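Local coordinates for protein packaging enzyme P4 (Pseudomonas phage phi13, PDB 4BLP) that probably hydrolyses nucleoside triphosphates as a hexameric RecA-like helicase motor that packages viral RNA, at residues I172-P177 against D213-L218; L148-G153 against A255-M260; A108-P113 against D192-L197. All blocks are in the same frame, centred on the assembly; numbering follows the deposited sequence.

Contact 1 (I172-P177 against D213-L218)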
ATOM      1  N   ILE D 172       1.356 -35.585  -4.406  1.00  9.53           N
ATOM      2  CA  ILE D 172       0.275 -34.694  -3.999  1.00  8.39           C
ATOM      3  C   ILE D 172       0.131 -33.669  -5.116  1.00 11.78           C
ATOM      4  O   ILE D 172       1.133 -33.093  -5.545  1.00 13.55           O
ATOM      5  CB  ILE D 172       0.562 -34.043  -2.645  1.00  9.61           C
ATOM      6  CG1 ILE D 172       0.500 -35.130  -1.558  1.00  9.96           C
ATOM      7  CG2 ILE D 172      -0.471 -32.895  -2.350  1.00 10.09           C
ATOM      8  CD1 ILE D 172       1.018 -34.553  -0.250  1.00 12.42           C
ATOM      9  N   ARG D 173      -1.098 -33.471  -5.598  1.00  9.37           N
ATOM     10  CA  ARG D 173      -1.331 -32.549  -6.717  1.00  8.88           C
ATOM     11  C   ARG D 173      -2.040 -31.317  -6.201  1.00  9.34           C
ATOM     12  O   ARG D 173      -3.149 -31.420  -5.666  1.00  9.04           O
ATOM     13  CB  ARG D 173      -2.134 -33.291  -7.818  1.00  8.53           C
ATOM     14  CG  ARG D 173      -1.218 -34.352  -8.499  1.00 13.37           C
ATOM     15  CD  ARG D 173      -0.437 -33.752  -9.681  1.00 12.75           C
ATOM     16  NE  ARG D 173      -1.406 -33.438 -10.730  1.00 12.06           N
ATOM     17  CZ  ARG D 173      -1.210 -32.562 -11.713  1.00 21.90           C
ATOM     18  NH1 ARG D 173      -0.043 -31.932 -11.835  1.00 18.35           N
ATOM     19  NH2 ARG D 173      -2.182 -32.295 -12.568  1.00 17.57           N
ATOM     20  N   TRP D 174      -1.352 -30.169  -6.268  1.00  7.75           N
ATOM     21  CA  TRP D 174      -1.855 -28.910  -5.720  1.00  7.49           C
ATOM     22  C   TRP D 174      -1.595 -27.745  -6.644  1.00  9.67           C
ATOM     23  O   TRP D 174      -0.434 -27.511  -7.039  1.00  9.25           O
ATOM     24  CB  TRP D 174      -1.158 -28.638  -4.360  1.00  6.85           C
ATOM     25  CG  TRP D 174      -1.663 -27.397  -3.647  1.00  7.73           C
ATOM     26  CD1 TRP D 174      -2.963 -26.974  -3.543  1.00  9.52           C
ATOM     27  CD2 TRP D 174      -0.862 -26.420  -2.951  1.00  8.20           C
ATOM     28  NE1 TRP D 174      -3.016 -25.773  -2.858  1.00  9.18           N
ATOM     29  CE2 TRP D 174      -1.741 -25.411  -2.486  1.00 10.48           C
ATOM     30  CE3 TRP D 174       0.530 -26.276  -2.714  1.00  9.68           C
ATOM     31  CZ2 TRP D 174      -1.292 -24.309  -1.727  1.00  9.76           C
ATOM     32  CZ3 TRP D 174       0.978 -25.192  -1.956  1.00 10.08           C
ATOM     33  CH2 TRP D 174       0.077 -24.213  -1.484  1.00  9.91           C
ATOM     34  N   GLY D 175      -2.657 -27.010  -6.962  1.00  9.02           N
ATOM     35  CA  GLY D 175      -2.576 -25.770  -7.736  1.00  8.78           C
ATOM     36  C   GLY D 175      -2.096 -25.926  -9.169  1.00 10.15           C
ATOM     37  O   GLY D 175      -1.602 -24.971  -9.773  1.00  9.85           O
ATOM     38  N   GLU D 176      -2.272 -27.119  -9.728  1.00  8.79           N
ATOM     39  CA  GLU D 176      -1.877 -27.446 -11.093  1.00  9.26           C
ATOM     40  C   GLU D 176      -3.114 -27.849 -11.908  1.00 11.89           C
ATOM     41  O   GLU D 176      -4.044 -28.379 -11.325  1.00  9.44           O
ATOM     42  CB  GLU D 176      -0.892 -28.637 -11.075  1.00 10.53           C
ATOM     43  CG  GLU D 176       0.441 -28.301 -10.427  1.00 11.62           C
ATOM     44  CD  GLU D 176       1.358 -27.453 -11.282  1.00 29.99           C
ATOM     45  OE1 GLU D 176       1.058 -27.259 -12.481  1.00 26.66           O
ATOM     46  OE2 GLU D 176       2.357 -26.936 -10.733  1.00 24.54           O
ATOM     47  N   PRO D 177      -3.138 -27.651 -13.242  1.00 10.39           N
ATOM     48  CA  PRO D 177      -4.340 -28.054 -14.024  1.00  8.83           C
ATOM     49  C   PRO D 177      -4.453 -29.581 -14.097  1.00 13.56           C
ATOM     50  O   PRO D 177      -3.434 -30.253 -14.226  1.00 14.58           O
ATOM     51  CB  PRO D 177      -4.051 -27.487 -15.435  1.00 11.03           C
ATOM     52  CG  PRO D 177      -2.539 -27.359 -15.488  1.00 13.00           C
ATOM     53  CD  PRO D 177      -2.131 -26.981 -14.097  1.00 10.51           C
ATOM     54  N   ASP D 213       3.473 -31.786  -6.246  1.00 10.34           N
ATOM     55  CA  ASP D 213       3.396 -31.139  -7.540  1.00  9.31           C
ATOM     56  C   ASP D 213       2.195 -30.201  -7.502  1.00 13.47           C
ATOM     57  O   ASP D 213       1.087 -30.644  -7.781  1.00 12.15           O
ATOM     58  CB  ASP D 213       3.264 -32.189  -8.658  1.00 12.03           C
ATOM     59  CG  ASP D 213       3.227 -31.587 -10.039  1.00 19.24           C
ATOM     60  OD1 ASP D 213       3.607 -30.401 -10.179  1.00 18.09           O
ATOM     61  OD2 ASP D 213       2.726 -32.264 -10.966  1.00 26.26           O
ATOM     62  N   SER D 214       2.373 -28.942  -7.059  1.00  9.84           N
ATOM     63  CA  SER D 214       3.677 -28.307  -6.787  1.00  9.16           C
ATOM     64  C   SER D 214       3.515 -27.201  -5.748  1.00 12.00           C
ATOM     65  O   SER D 214       2.421 -27.036  -5.180  1.00  9.70           O
ATOM     66  CB  SER D 214       4.188 -27.671  -8.093  1.00  9.67           C
ATOM     67  OG  SER D 214       3.392 -26.537  -8.422  1.00 13.53           O
ATOM     68  N   PHE D 215       4.573 -26.393  -5.553  1.00  9.43           N
ATOM     69  CA  PHE D 215       4.496 -25.252  -4.644  1.00  8.89           C
ATOM     70  C   PHE D 215       4.207 -23.953  -5.411  1.00 12.96           C
ATOM     71  O   PHE D 215       4.431 -22.864  -4.876  1.00 10.97           O
ATOM     72  CB  PHE D 215       5.812 -25.149  -3.817  1.00  9.67           C
ATOM     73  CG  PHE D 215       5.878 -25.970  -2.553  1.00 12.11           C
ATOM     74  CD1 PHE D 215       4.888 -26.896  -2.249  1.00 11.50           C
ATOM     75  CD2 PHE D 215       6.919 -25.792  -1.636  1.00 13.94           C
ATOM     76  CE1 PHE D 215       4.953 -27.664  -1.069  1.00 11.85           C
ATOM     77  CE2 PHE D 215       6.963 -26.535  -0.433  1.00 13.67           C
ATOM     78  CZ  PHE D 215       5.988 -27.477  -0.160  1.00 10.65           C
ATOM     79  N   ARG D 216       3.662 -24.047  -6.634  1.00 10.43           N
ATOM     80  CA  ARG D 216       3.374 -22.809  -7.374  1.00 10.74           C
ATOM     81  C   ARG D 216       2.453 -21.833  -6.563  1.00 10.31           C
ATOM     82  O   ARG D 216       2.690 -20.630  -6.616  1.00  9.78           O
ATOM     83  CB  ARG D 216       2.859 -23.088  -8.781  1.00 16.25           C
ATOM     84  CG  ARG D 216       1.469 -23.585  -8.924  1.00 25.96           C
ATOM     85  CD  ARG D 216       1.343 -24.138 -10.351  1.00 26.60           C
ATOM     86  NE  ARG D 216       1.429 -23.128 -11.409  1.00 31.12           N
ATOM     87  CZ  ARG D 216       0.391 -22.723 -12.131  1.00 34.84           C
ATOM     88  NH1 ARG D 216      -0.818 -23.230 -11.912  1.00 23.15           N
ATOM     89  NH2 ARG D 216       0.556 -21.837 -13.098  1.00 22.88           N
ATOM     90  N   ASN D 217       1.439 -22.328  -5.795  1.00  8.91           N
ATOM     91  CA  ASN D 217       0.601 -21.381  -5.033  1.00  9.60           C
ATOM     92  C   ASN D 217       1.382 -20.695  -3.901  1.00 11.73           C
ATOM     93  O   ASN D 217       1.008 -19.590  -3.511  1.00 11.80           O
ATOM     94  CB  ASN D 217      -0.631 -22.082  -4.475  1.00 10.47           C
ATOM     95  CG  ASN D 217      -1.811 -21.869  -5.379  1.00 25.97           C
ATOM     96  OD1 ASN D 217      -1.657 -21.543  -6.549  1.00 17.88           O
ATOM     97  ND2 ASN D 217      -3.009 -21.953  -4.826  1.00 22.33           N
ATOM     98  N   LEU D 218       2.457 -21.345  -3.392  1.00  9.23           N
ATOM     99  CA  LEU D 218       3.317 -20.704  -2.399  1.00 10.84           C
ATOM    100  C   LEU D 218       4.102 -19.580  -3.077  1.00 12.33           C
ATOM    101  O   LEU D 218       4.176 -18.451  -2.562  1.00 11.92           O
ATOM    102  CB  LEU D 218       4.260 -21.770  -1.791  1.00 12.41           C
ATOM    103  CG  LEU D 218       4.889 -21.400  -0.475  1.00 21.41           C
ATOM    104  CD1 LEU D 218       3.821 -21.454   0.672  1.00 20.51           C
ATOM    105  CD2 LEU D 218       6.096 -22.351  -0.172  1.00 25.18           C
TER
HETATM  106  O   HOH W   1      -2.399 -22.306  -8.962  1.00 13.79           O

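Contact 2 (L148-G153 against A255-M260)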
ATOM      1  N   LEU D 148      12.873 -30.367   3.948  1.00  8.38           N
ATOM      2  CA  LEU D 148      12.242 -30.200   2.657  1.00  7.98           C
ATOM      3  C   LEU D 148      13.300 -30.260   1.599  1.00 10.93           C
ATOM      4  O   LEU D 148      14.354 -29.630   1.764  1.00 10.60           O
ATOM      5  CB  LEU D 148      11.542 -28.814   2.668  1.00  8.25           C
ATOM      6  CG  LEU D 148      10.901 -28.328   1.372  1.00 12.98           C
ATOM      7  CD1 LEU D 148       9.731 -29.279   0.929  1.00 12.71           C
ATOM      8  CD2 LEU D 148      10.366 -26.884   1.546  1.00  9.94           C
ATOM      9  N   HIS D 149      13.028 -31.005   0.512  1.00  8.74           N
ATOM     10  CA  HIS D 149      13.914 -31.063  -0.663  1.00  8.59           C
ATOM     11  C   HIS D 149      13.154 -30.402  -1.793  1.00 12.57           C
ATOM     12  O   HIS D 149      12.071 -30.865  -2.130  1.00 11.42           O
ATOM     13  CB  HIS D 149      14.282 -32.516  -1.045  1.00  9.09           C
ATOM     14  CG  HIS D 149      15.291 -32.581  -2.150  1.00 11.40           C
ATOM     15  ND1 HIS D 149      16.611 -32.905  -1.892  1.00 12.95           N
ATOM     16  CD2 HIS D 149      15.156 -32.309  -3.473  1.00 13.06           C
ATOM     17  CE1 HIS D 149      17.229 -32.863  -3.067  1.00 12.62           C
ATOM     18  NE2 HIS D 149      16.404 -32.496  -4.048  1.00 12.09           N
ATOM     19  N   VAL D 150      13.674 -29.341  -2.376  1.00  8.58           N
ATOM     20  CA  VAL D 150      12.916 -28.714  -3.460  1.00  8.92           C
ATOM     21  C   VAL D 150      13.550 -29.035  -4.805  1.00 13.90           C
ATOM     22  O   VAL D 150      14.782 -29.102  -4.927  1.00 14.07           O
ATOM     23  CB  VAL D 150      12.742 -27.182  -3.268  1.00 15.17           C
ATOM     24  CG1 VAL D 150      11.951 -26.885  -1.989  1.00 14.83           C
ATOM     25  CG2 VAL D 150      14.088 -26.481  -3.246  1.00 15.93           C
ATOM     26  N   VAL D 151      12.709 -29.200  -5.820  1.00 11.31           N
ATOM     27  CA  VAL D 151      13.125 -29.462  -7.194  1.00 11.52           C
ATOM     28  C   VAL D 151      12.769 -28.213  -7.953  1.00 12.77           C
ATOM     29  O   VAL D 151      11.599 -27.888  -8.063  1.00 11.12           O
ATOM     30  CB  VAL D 151      12.437 -30.742  -7.755  1.00 13.93           C
ATOM     31  CG1 VAL D 151      12.813 -30.973  -9.240  1.00 15.54           C
ATOM     32  CG2 VAL D 151      12.806 -31.953  -6.887  1.00 14.80           C
ATOM     33  N   VAL D 152      13.797 -27.504  -8.489  1.00 11.65           N
ATOM     34  CA  VAL D 152      13.629 -26.186  -9.066  1.00 12.37           C
ATOM     35  C   VAL D 152      13.896 -26.170 -10.554  1.00 14.70           C
ATOM     36  O   VAL D 152      14.775 -26.857 -11.039  1.00 14.00           O
ATOM     37  CB  VAL D 152      14.594 -25.179  -8.341  1.00 18.87           C
ATOM     38  CG1 VAL D 152      14.310 -23.748  -8.736  1.00 20.29           C
ATOM     39  CG2 VAL D 152      14.481 -25.300  -6.817  1.00 18.95           C
ATOM     40  N   GLY D 153      13.156 -25.330 -11.267  1.00 14.84           N
ATOM     41  CA  GLY D 153      13.361 -25.154 -12.698  1.00 16.12           C
ATOM     42  C   GLY D 153      12.242 -24.333 -13.271  1.00 23.24           C
ATOM     43  O   GLY D 153      11.184 -24.247 -12.646  1.00 22.11           O
ATOM     44  N   ALA D 255       9.335 -31.242  -2.987  1.00  9.06           N
ATOM     45  CA  ALA D 255       8.348 -30.401  -3.678  1.00  9.65           C
ATOM     46  C   ALA D 255       8.931 -29.743  -4.907  1.00 14.00           C
ATOM     47  O   ALA D 255      10.057 -29.262  -4.837  1.00 12.77           O
ATOM     48  CB  ALA D 255       7.845 -29.328  -2.727  1.00  9.99           C
ATOM     49  N   ALA D 256       8.148 -29.677  -6.005  1.00 10.34           N
ATOM     50  CA  ALA D 256       8.542 -28.933  -7.211  1.00 11.25           C
ATOM     51  C   ALA D 256       8.250 -27.450  -6.995  1.00 14.01           C
ATOM     52  O   ALA D 256       7.194 -27.091  -6.452  1.00 10.26           O
ATOM     53  CB  ALA D 256       7.775 -29.445  -8.437  1.00 11.96           C
ATOM     54  N   ILE D 257       9.159 -26.579  -7.432  1.00  9.30           N
ATOM     55  CA  ILE D 257       8.901 -25.156  -7.327  1.00 10.52           C
ATOM     56  C   ILE D 257       9.543 -24.407  -8.487  1.00 14.94           C
ATOM     57  O   ILE D 257      10.632 -24.772  -8.935  1.00 12.67           O
ATOM     58  CB  ILE D 257       9.385 -24.619  -5.935  1.00 15.08           C
ATOM     59  CG1 ILE D 257       8.818 -23.231  -5.631  1.00 15.24           C
ATOM     60  CG2 ILE D 257      10.930 -24.656  -5.785  1.00 17.82           C
ATOM     61  CD1 ILE D 257       9.004 -22.829  -4.122  1.00 18.11           C
ATOM     62  N   ASN D 258       8.851 -23.387  -8.987  1.00 12.44           N
ATOM     63  CA  ASN D 258       9.381 -22.505 -10.042  1.00 14.27           C
ATOM     64  C   ASN D 258       9.294 -21.087  -9.480  1.00 16.88           C
ATOM     65  O   ASN D 258       8.201 -20.534  -9.490  1.00 14.19           O
ATOM     66  CB  ASN D 258       8.624 -22.668 -11.360  1.00 13.45           C
ATOM     67  CG  ASN D 258       9.014 -21.610 -12.381  1.00 19.49           C
ATOM     68  OD1 ASN D 258       9.980 -20.851 -12.206  1.00 20.10           O
ATOM     69  ND2 ASN D 258       8.291 -21.557 -13.498  1.00 20.80           N
ATOM     70  N   PRO D 259      10.393 -20.513  -8.932  1.00 14.79           N
ATOM     71  CA  PRO D 259      10.280 -19.211  -8.265  1.00 16.02           C
ATOM     72  C   PRO D 259      10.053 -18.021  -9.191  1.00 22.75           C
ATOM     73  O   PRO D 259       9.784 -16.913  -8.707  1.00 22.43           O
ATOM     74  CB  PRO D 259      11.614 -19.082  -7.507  1.00 18.10           C
ATOM     75  CG  PRO D 259      12.579 -19.869  -8.349  1.00 23.33           C
ATOM     76  CD  PRO D 259      11.770 -21.061  -8.803  1.00 18.49           C
ATOM     77  N   MET D 260      10.138 -18.242 -10.521  1.00 20.39           N
ATOM     78  CA  MET D 260       9.897 -17.230 -11.556  1.00 20.16           C
ATOM     79  C   MET D 260      10.774 -15.991 -11.371  1.00 25.36           C
ATOM     80  O   MET D 260      10.300 -14.847 -11.375  1.00 24.48           O
ATOM     81  CB  MET D 260       8.413 -16.846 -11.628  1.00 21.99           C
ATOM     82  CG  MET D 260       7.538 -17.982 -12.047  1.00 25.92           C
ATOM     83  SD  MET D 260       5.922 -17.381 -12.599  1.00 30.49           S
ATOM     84  CE  MET D 260       5.275 -18.918 -13.245  1.00 28.09           C
TER

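Contact 3 (A108-P113 against D192-L197)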
ATOM      1  N   ALA D 108      -7.543 -31.267  11.617  1.00 11.44           N
ATOM      2  CA  ALA D 108      -6.886 -31.135  12.923  1.00 13.13           C
ATOM      3  C   ALA D 108      -5.353 -31.198  12.855  1.00 14.25           C
ATOM      4  O   ALA D 108      -4.667 -30.802  13.819  1.00 14.80           O
ATOM      5  CB  ALA D 108      -7.383 -32.244  13.845  1.00 14.51           C
ATOM      6  N   VAL D 109      -4.807 -31.767  11.767  1.00  8.38           N
ATOM      7  CA  VAL D 109      -3.365 -32.006  11.658  1.00  7.32           C
ATOM      8  C   VAL D 109      -2.617 -30.692  11.375  1.00  9.62           C
ATOM      9  O   VAL D 109      -1.597 -30.448  11.985  1.00 10.55           O
ATOM     10  CB  VAL D 109      -3.040 -33.077  10.576  1.00  9.90           C
ATOM     11  CG1 VAL D 109      -1.508 -33.271  10.431  1.00 10.29           C
ATOM     12  CG2 VAL D 109      -3.721 -34.410  10.903  1.00 10.40           C
ATOM     13  N   VAL D 110      -3.091 -29.909  10.376  1.00  8.24           N
ATOM     14  CA  VAL D 110      -2.493 -28.595  10.049  1.00  6.51           C
ATOM     15  C   VAL D 110      -3.664 -27.673   9.877  1.00  8.41           C
ATOM     16  O   VAL D 110      -4.604 -28.010   9.122  1.00  8.78           O
ATOM     17  CB  VAL D 110      -1.597 -28.595   8.780  1.00  9.08           C
ATOM     18  CG1 VAL D 110      -1.110 -27.166   8.448  1.00  8.57           C
ATOM     19  CG2 VAL D 110      -0.413 -29.557   8.927  1.00  8.87           C
ATOM     20  N   PHE D 111      -3.648 -26.540  10.558  1.00  6.39           N
ATOM     21  CA  PHE D 111      -4.772 -25.618  10.430  1.00  6.41           C
ATOM     22  C   PHE D 111      -4.331 -24.202  10.671  1.00  8.67           C
ATOM     23  O   PHE D 111      -3.283 -23.962  11.304  1.00  9.00           O
ATOM     24  CB  PHE D 111      -5.910 -25.990  11.431  1.00  7.18           C
ATOM     25  CG  PHE D 111      -5.497 -25.975  12.903  1.00  8.50           C
ATOM     26  CD1 PHE D 111      -4.928 -27.107  13.499  1.00 11.65           C
ATOM     27  CD2 PHE D 111      -5.638 -24.822  13.668  1.00 10.90           C
ATOM     28  CE1 PHE D 111      -4.520 -27.088  14.843  1.00 13.85           C
ATOM     29  CE2 PHE D 111      -5.209 -24.784  15.002  1.00 12.52           C
ATOM     30  CZ  PHE D 111      -4.657 -25.927  15.588  1.00 12.49           C
ATOM     31  N   VAL D 112      -5.142 -23.263  10.186  1.00  6.37           N
ATOM     32  CA  VAL D 112      -4.942 -21.853  10.534  1.00  5.88           C
ATOM     33  C   VAL D 112      -5.615 -21.608  11.902  1.00  8.22           C
ATOM     34  O   VAL D 112      -6.851 -21.762  12.015  1.00  8.81           O
ATOM     35  CB  VAL D 112      -5.531 -20.905   9.458  1.00  8.26           C
ATOM     36  CG1 VAL D 112      -5.361 -19.426   9.894  1.00  8.66           C
ATOM     37  CG2 VAL D 112      -4.843 -21.154   8.114  1.00  7.76           C
ATOM     38  N   PRO D 113      -4.847 -21.214  12.947  1.00  6.62           N
ATOM     39  CA  PRO D 113      -5.475 -20.925  14.262  1.00  7.21           C
ATOM     40  C   PRO D 113      -6.293 -19.654  14.101  1.00 11.57           C
ATOM     41  O   PRO D 113      -5.840 -18.689  13.448  1.00 10.99           O
ATOM     42  CB  PRO D 113      -4.290 -20.760  15.219  1.00  8.02           C
ATOM     43  CG  PRO D 113      -3.152 -20.231  14.307  1.00  9.74           C
ATOM     44  CD  PRO D 113      -3.386 -20.977  12.972  1.00  6.75           C
ATOM     45  N   ASP D 192      -6.153 -26.527  -0.590  1.00  9.64           N
ATOM     46  CA  ASP D 192      -5.488 -25.345   0.022  1.00  7.81           C
ATOM     47  C   ASP D 192      -4.158 -25.731   0.655  1.00 10.29           C
ATOM     48  O   ASP D 192      -3.783 -26.916   0.681  1.00  9.50           O
ATOM     49  CB  ASP D 192      -6.407 -24.690   1.073  1.00  9.68           C
ATOM     50  CG  ASP D 192      -6.385 -25.400   2.397  1.00 13.24           C
ATOM     51  OD1 ASP D 192      -6.596 -26.621   2.409  1.00 14.82           O
ATOM     52  OD2 ASP D 192      -6.116 -24.726   3.437  1.00 12.60           O
ATOM     53  N   LEU D 193      -3.464 -24.741   1.175  1.00  6.70           N
ATOM     54  CA  LEU D 193      -2.148 -24.956   1.802  1.00  6.43           C
ATOM     55  C   LEU D 193      -2.238 -25.902   3.027  1.00  9.35           C
ATOM     56  O   LEU D 193      -1.359 -26.748   3.203  1.00  8.24           O
ATOM     57  CB  LEU D 193      -1.614 -23.570   2.209  1.00  6.47           C
ATOM     58  CG  LEU D 193      -0.373 -23.584   3.132  1.00 10.74           C
ATOM     59  CD1 LEU D 193       0.879 -24.074   2.354  1.00 10.97           C
ATOM     60  CD2 LEU D 193      -0.146 -22.165   3.672  1.00  8.20           C
ATOM     61  N   THR D 194      -3.292 -25.761   3.876  1.00  8.33           N
ATOM     62  CA  THR D 194      -3.357 -26.610   5.067  1.00  7.97           C
ATOM     63  C   THR D 194      -3.589 -28.060   4.693  1.00 10.12           C
ATOM     64  O   THR D 194      -2.949 -28.945   5.283  1.00  9.87           O
ATOM     65  CB  THR D 194      -4.439 -26.137   6.073  1.00 11.77           C
ATOM     66  OG1 THR D 194      -5.750 -26.265   5.503  1.00 10.29           O
ATOM     67  CG2 THR D 194      -4.205 -24.694   6.535  1.00 12.54           C
ATOM     68  N   GLU D 195      -4.489 -28.315   3.721  1.00  7.94           N
ATOM     69  CA  GLU D 195      -4.734 -29.701   3.305  1.00  7.11           C
ATOM     70  C   GLU D 195      -3.449 -30.277   2.679  1.00 11.33           C
ATOM     71  O   GLU D 195      -3.108 -31.430   2.923  1.00  8.69           O
ATOM     72  CB  GLU D 195      -5.908 -29.749   2.294  1.00  7.60           C
ATOM     73  CG  GLU D 195      -6.270 -31.176   1.927  1.00 12.16           C
ATOM     74  CD  GLU D 195      -7.354 -31.275   0.859  1.00 17.58           C
ATOM     75  OE1 GLU D 195      -7.635 -30.264   0.169  1.00 13.92           O
ATOM     76  OE2 GLU D 195      -7.879 -32.395   0.684  1.00 18.96           O
ATOM     77  N   MET D 196      -2.790 -29.504   1.829  1.00  8.04           N
ATOM     78  CA  MET D 196      -1.546 -29.964   1.192  1.00  7.22           C
ATOM     79  C   MET D 196      -0.528 -30.382   2.259  1.00  9.39           C
ATOM     80  O   MET D 196      -0.008 -31.492   2.182  1.00  8.54           O
ATOM     81  CB  MET D 196      -0.970 -28.834   0.314  1.00  8.46           C
ATOM     82  CG  MET D 196       0.316 -29.241  -0.454  1.00 11.17           C
ATOM     83  SD  MET D 196       1.828 -29.231   0.572  1.00 12.09           S
ATOM     84  CE  MET D 196       1.960 -27.444   0.882  1.00 11.28           C
ATOM     85  N   LEU D 197      -0.278 -29.529   3.264  1.00  6.97           N
ATOM     86  CA  LEU D 197       0.720 -29.846   4.283  0.56  6.49           C
ATOM     87  C   LEU D 197       0.311 -31.031   5.152  1.00  9.71           C
ATOM     88  O   LEU D 197       1.150 -31.858   5.452  1.00  9.49           O
ATOM     89  CB  LEU D 197       1.021 -28.637   5.170  0.56  6.90           C
ATOM     90  CG  LEU D 197       2.272 -28.774   6.060  0.56  9.72           C
ATOM     91  CD1 LEU D 197       3.569 -29.161   5.279  0.56 10.34           C
ATOM     92  CD2 LEU D 197       2.510 -27.493   6.813  0.56 10.38           C
TER
HETATM   93  O   HOH W   2      -7.422 -27.080   8.383  1.00 18.41           O

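Contact 1 (I172-P177 against D213-L218)
Two neighbouring parallel strands are bridged at Arg173 and Asp213. Asp213 N gives a nearly straight bond to Ile172 O (2.8 Å), and Trp174 N returns one to Asp213 O (2.9 Å), arriving above the carbonyl plane. The next peptide, Asp213-Ser214, is cis; Ser214 N still reaches an in-plane lone pair of Trp174 O. A carboxylate before a cis peptide at a strand end recalls the Walker B aspartate of RecA, consistent with the weak hydrogen bond of Asp213 OD2 to Ser160 OG. Arg173 bends at chi2 and chi3, so Arg173 NH1 forms a salt bridge with Asp213 OD2 (2.9 Å) from above the carboxylate plane, while Arg173 NE pairs with Asp182. Ser214 OG donates to the anti lone pair of Glu176 OE2 (2.6 Å) and accepts from Arg216 N in an ST turn, a double task suited to a small hydroxyl. Glu176 OE2 also lies 3.7 Å from Asp213 OD1, a like-charge approach that the Arg173 salt bridge and a long one from Glu176 to Arg216 may ease. Arg216 NH1 reaches Gly175 O almost along its C=O axis (2.9 Å); glycine suits the positive phi there and a place close to Asn217. Asn217 CB lies over one face of the Trp174 six-membered ring, a CH-pi contact. Strands 170-173 and 210-213 carry the pair, helices 193-205 and 233-248 flank Phe215, and a second subunit meets Arg216 and Asn217.

Contact 2 (L148-G153 against A255-M260)
Strands 147-152 and 252-257 run parallel through the middle of the main sheet, with Val150, Val151 and Val152 level with Ala255, Ala256 and Ile257. Ala255 N binds His149 O, Val151 N binds Ala255 O (2.8 Å), and Ile257 N binds Val151 O (2.8 Å) in the carbonyl plane. The ladder loosens at its end, where Gly153 N to Ile257 O is long and weak (3.5 Å).

Val152 can be traced outward from the backbone. Val152 CB sits 4.0 Å from Ile257 O, beside the neighbouring strand. Val152 CG1, anti to the backbone N (chi1 -171°), passes Ile257 O and reaches over to Pro259 CD (3.7 Å), and the two side chains cross at about a right angle. Val152 CG2, anti to the carbonyl carbon, lies alongside Ile257 CG2 (3.8 Å), both side chains pointing the same way. Ile257 CG2 also touches Val150 CB (4.0 Å), so one isoleucine methyl serves two valines on this face, which helix 266-274 covers. Val151 and Ala256 occupy the other face against Leu163 of helix 159-164; alanine leaves room for the helix to come close.

Beyond the strands, Asn258 OD1 accepts from Met260 N in an Asx turn, and Asn258 CB rests against Gly153 O (3.3 Å), which also accepts from Lys159 NZ. Beta-branched and small residues thus make an apolar base, while its polar end opens into a probable Walker A loop, with Asn258 touching Thr155 and Lys159 where a nucleotide phosphate would be expected.

Contact 3 (A108-P113 against D192-L197)
This is an apolar contact between a short strand and a helix start: strand 110-111 of the small three-stranded antiparallel sheet leans on the first turns of helix 193-205, which packs against the main sheet. Val110 and Thr194 carry most of it. Val110 CG1, anti to the backbone N (chi1 175°), meets Leu197 CD2 at 4.0 Å, and Val110 CG2 reaches Leu197 CG at the same distance, so both valine methyls bear on the leucine, the side chains crossing at about a right angle. One turn earlier, Thr194 CB approaches Val110 O (3.6 Å), and Thr194 CG2 meets Val112 CG2 (3.9 Å).

Threonine suits the spot because its branches serve different neighbours. Thr194 OG1, held between the backbone N and the carbonyl carbon, donates to the syn lone pair of Asp192 OD2 (2.6 Å), leaving CG2 for the strand. Asp192 is the N-cap, its OD1 accepting from Glu195 N. Leu75 and Phe68 of the small sheet add to the packing, and Ala121 of a second subunit touches Thr194. With no direct hydrogen bond between the segments, the union rests on shape and hydrophobic burial, while Asp192 takes up N-H groups and the Thr194 hydroxyl at the helix start.

Contacts 1 and 2 sit in one sheet with centres about 11 Å apart, and Phe215 joins them: Phe215 N probably bonds to Ala256 O (2.9 Å), and its ring packs on Ala255 and Leu148. Between them they bring Asp213, the likely Walker B residue, and Gly153, at the start of the likely Walker A loop, to the ends of nearby strands, where the nucleotide would be expected. Contact 3 is a separate site, its centre about 15 Å from that of contact 1, yet Met196 CE touches Phe215 CE1 (3.6 Å) and Leu193 N approaches Trp174 CZ2. Contacts 2 and 3, about 20 Å apart between centres, do not touch; contacts 1 and 3 both face the second subunit.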